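Local coordinates for diketoreductase (PDB 4E12) that reduces dicarbonyl compounds with NADH as cofactor and belongs to the 3-hydroxyacyl-CoA dehydrogenase family, at the interface of chains A and B. Sequence-based numbering; all coordinates share one arbitrary frame. Chains: chain A/B, Diketoreductase.

The interface of chains A and B. Residues chain A 155, 182, 192-193, 196; chain B 218, 221-222, 225.
B:Thr221 wedges its two branches into a cleft formed by A:Ile182, A:Val192 and A:Leu193. Its methyl CG2 packs against CG1 of A:Val192 at 3.6 Å and, equally closely, against CB of A:Leu193. The hydroxyl branch faces the strand 180-183 while still touching the valine methyl, and OG1 lies 3.3 Å from CG2 of A:Ile182 and close to CD1 of the same residue. With OG1 beside the backbone N (chi1 -59°), the threonine presents its hydroxyl to the isoleucine while CG2, anti to that N, meets the start of helix 193-209. A:Val192 also sends CG1 anti to its own backbone N, which brings this methyl at a slant against the fork of the threonine, in touch with CB, CG2 and OG1.

Helix 215-226 of chain B continues the contact on either side of this wedge. CB of A:Leu196 meets CE3 and CZ3 of the indole of B:Trp222, 3.7 Å from CE3; it lies to one side of the ring plane and outside the ring outline, the two side chains running at a slant to each other, rather than stacking over the face. Its CD1 branch reaches back to B:Ile218, meeting CG2 at 4.0 Å with the two side chains crossing at about a right angle. Near the end of the helix, CD1 of A:Leu193 approaches CA of B:Gly225 at 4.2 Å, against backbone with no side chain.

Behind the apolar layer, A:Glu155 from strand 153-158 secures the beginning of helix 193-209. Its carboxylate oxygen OE2 accepts a nearly straight hydrogen bond from N of A:Leu193 (2.8 Å, 173° at H), and a more bent one from N of A:Val192, which arrives from above the carboxylate plane. This capping would favour a negative charge on the glutamate and fixes the backbone carrying two walls of the threonine cleft. The patch thus sets helix 215-226 of one subunit against a strand and helix start of the other, and its two-fold twin repeats the packing, probably stabilising the dimer typical of this dehydrogenase family.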
ATOM      1  N   GLU A 155       4.232  16.764   7.364  1.00 27.22           N
ATOM      2  CA  GLU A 155       4.287  17.067   5.945  1.00 30.81           C
ATOM      3  C   GLU A 155       4.262  18.555   5.712  1.00 34.22           C
ATOM      4  O   GLU A 155       3.278  19.224   6.045  1.00 35.42           O
ATOM      5  CB  GLU A 155       3.119  16.409   5.225  1.00 28.39           C
ATOM      6  CG  GLU A 155       3.244  14.887   5.235  1.00 34.50           C
ATOM      7  CD  GLU A 155       2.010  14.165   4.707  1.00 36.04           C
ATOM      8  OE1 GLU A 155       0.899  14.430   5.207  1.00 42.40           O
ATOM      9  OE2 GLU A 155       2.154  13.329   3.792  1.00 32.31           O
ATOM     10  N   ILE A 182       8.495  15.687   6.260  1.00 30.40           N
ATOM     11  CA  ILE A 182       8.266  15.108   4.953  1.00 29.82           C
ATOM     12  C   ILE A 182       8.153  16.301   4.046  1.00 28.50           C
ATOM     13  O   ILE A 182       7.172  17.051   4.119  1.00 27.23           O
ATOM     14  CB  ILE A 182       6.962  14.292   4.948  1.00 28.62           C
ATOM     15  CG1 ILE A 182       7.073  13.137   5.948  1.00 34.56           C
ATOM     16  CG2 ILE A 182       6.616  13.811   3.535  1.00 26.17           C
ATOM     17  CD1 ILE A 182       8.222  12.226   5.677  1.00 35.45           C
ATOM     18  N   VAL A 192       1.460  13.701   0.805  1.00 29.25           N
ATOM     19  CA  VAL A 192       2.059  12.435   0.394  1.00 30.63           C
ATOM     20  C   VAL A 192       1.316  11.220   0.960  1.00 27.74           C
ATOM     21  O   VAL A 192       0.861  10.358   0.206  1.00 29.18           O
ATOM     22  CB  VAL A 192       3.562  12.343   0.783  1.00 27.77           C
ATOM     23  CG1 VAL A 192       4.103  10.961   0.454  1.00 28.55           C
ATOM     24  CG2 VAL A 192       4.372  13.399   0.022  1.00 30.60           C
ATOM     25  N   LEU A 193       1.192  11.133   2.282  1.00 28.00           N
ATOM     26  CA  LEU A 193       0.639   9.908   2.875  1.00 27.49           C
ATOM     27  C   LEU A 193      -0.765   9.550   2.377  1.00 29.23           C
ATOM     28  O   LEU A 193      -1.012   8.414   1.957  1.00 26.66           O
ATOM     29  CB  LEU A 193       0.635   9.993   4.398  1.00 29.36           C
ATOM     30  CG  LEU A 193       0.019   8.770   5.067  1.00 30.27           C
ATOM     31  CD1 LEU A 193       0.727   7.473   4.654  1.00 31.14           C
ATOM     32  CD2 LEU A 193       0.048   8.974   6.564  1.00 31.47           C
ATOM     33  N   LEU A 196      -0.957   8.311  -1.072  1.00 26.41           N
ATOM     34  CA  LEU A 196      -0.558   6.926  -1.278  1.00 26.49           C
ATOM     35  C   LEU A 196      -1.573   5.961  -0.702  1.00 28.02           C
ATOM     36  O   LEU A 196      -1.869   4.931  -1.306  1.00 27.44           O
ATOM     37  CB  LEU A 196       0.789   6.653  -0.614  1.00 23.86           C
ATOM     38  CG  LEU A 196       2.027   7.383  -1.106  1.00 28.07           C
ATOM     39  CD1 LEU A 196       3.195   6.934  -0.243  1.00 26.54           C
ATOM     40  CD2 LEU A 196       2.271   7.007  -2.558  1.00 25.67           C
TER
ATOM     41  N   ILE B 218       9.016   9.827  -0.356  1.00 25.53           N
ATOM     42  CA  ILE B 218       7.773   9.088  -0.582  1.00 28.94           C
ATOM     43  C   ILE B 218       7.853   7.755   0.166  1.00 28.90           C
ATOM     44  O   ILE B 218       6.912   7.363   0.870  1.00 28.96           O
ATOM     45  CB  ILE B 218       7.546   8.912  -2.102  1.00 30.21           C
ATOM     46  CG1 ILE B 218       7.443  10.304  -2.750  1.00 31.30           C
ATOM     47  CG2 ILE B 218       6.333   8.054  -2.378  1.00 31.80           C
ATOM     48  CD1 ILE B 218       7.375  10.306  -4.256  1.00 29.88           C
ATOM     49  N   THR B 221       7.682   8.112   4.028  1.00 31.98           N
ATOM     50  CA  THR B 221       6.310   8.400   4.391  1.00 31.55           C
ATOM     51  C   THR B 221       5.498   7.118   4.487  1.00 29.88           C
ATOM     52  O   THR B 221       4.734   6.937   5.435  1.00 33.36           O
ATOM     53  CB  THR B 221       5.630   9.320   3.379  1.00 34.49           C
ATOM     54  OG1 THR B 221       6.348  10.555   3.291  1.00 32.73           O
ATOM     55  CG2 THR B 221       4.202   9.590   3.813  1.00 32.75           C
ATOM     56  N   TRP B 222       5.632   6.234   3.501  1.00 30.14           N
ATOM     57  CA  TRP B 222       4.878   4.986   3.516  1.00 29.52           C
ATOM     58  C   TRP B 222       5.293   4.076   4.656  1.00 33.59           C
ATOM     59  O   TRP B 222       4.439   3.469   5.314  1.00 30.77           O
ATOM     60  CB  TRP B 222       5.016   4.244   2.191  1.00 28.42           C
ATOM     61  CG  TRP B 222       4.088   3.081   2.056  1.00 29.01           C
ATOM     62  CD1 TRP B 222       4.439   1.763   1.982  1.00 28.44           C
ATOM     63  CD2 TRP B 222       2.649   3.120   1.960  1.00 28.81           C
ATOM     64  NE1 TRP B 222       3.321   0.984   1.825  1.00 28.35           N
ATOM     65  CE2 TRP B 222       2.208   1.787   1.805  1.00 26.59           C
ATOM     66  CE3 TRP B 222       1.696   4.151   1.984  1.00 27.60           C
ATOM     67  CZ2 TRP B 222       0.845   1.454   1.665  1.00 25.52           C
ATOM     68  CZ3 TRP B 222       0.361   3.825   1.851  1.00 27.04           C
ATOM     69  CH2 TRP B 222      -0.059   2.489   1.691  1.00 25.27           C
ATOM     70  N   GLY B 225       4.156   5.807   7.925  1.00 36.51           N
ATOM     71  CA  GLY B 225       2.719   5.977   8.005  1.00 37.59           C
ATOM     72  C   GLY B 225       1.923   4.694   8.087  1.00 36.51           C
ATOM     73  O   GLY B 225       0.819   4.686   8.640  1.00 32.76           O
TER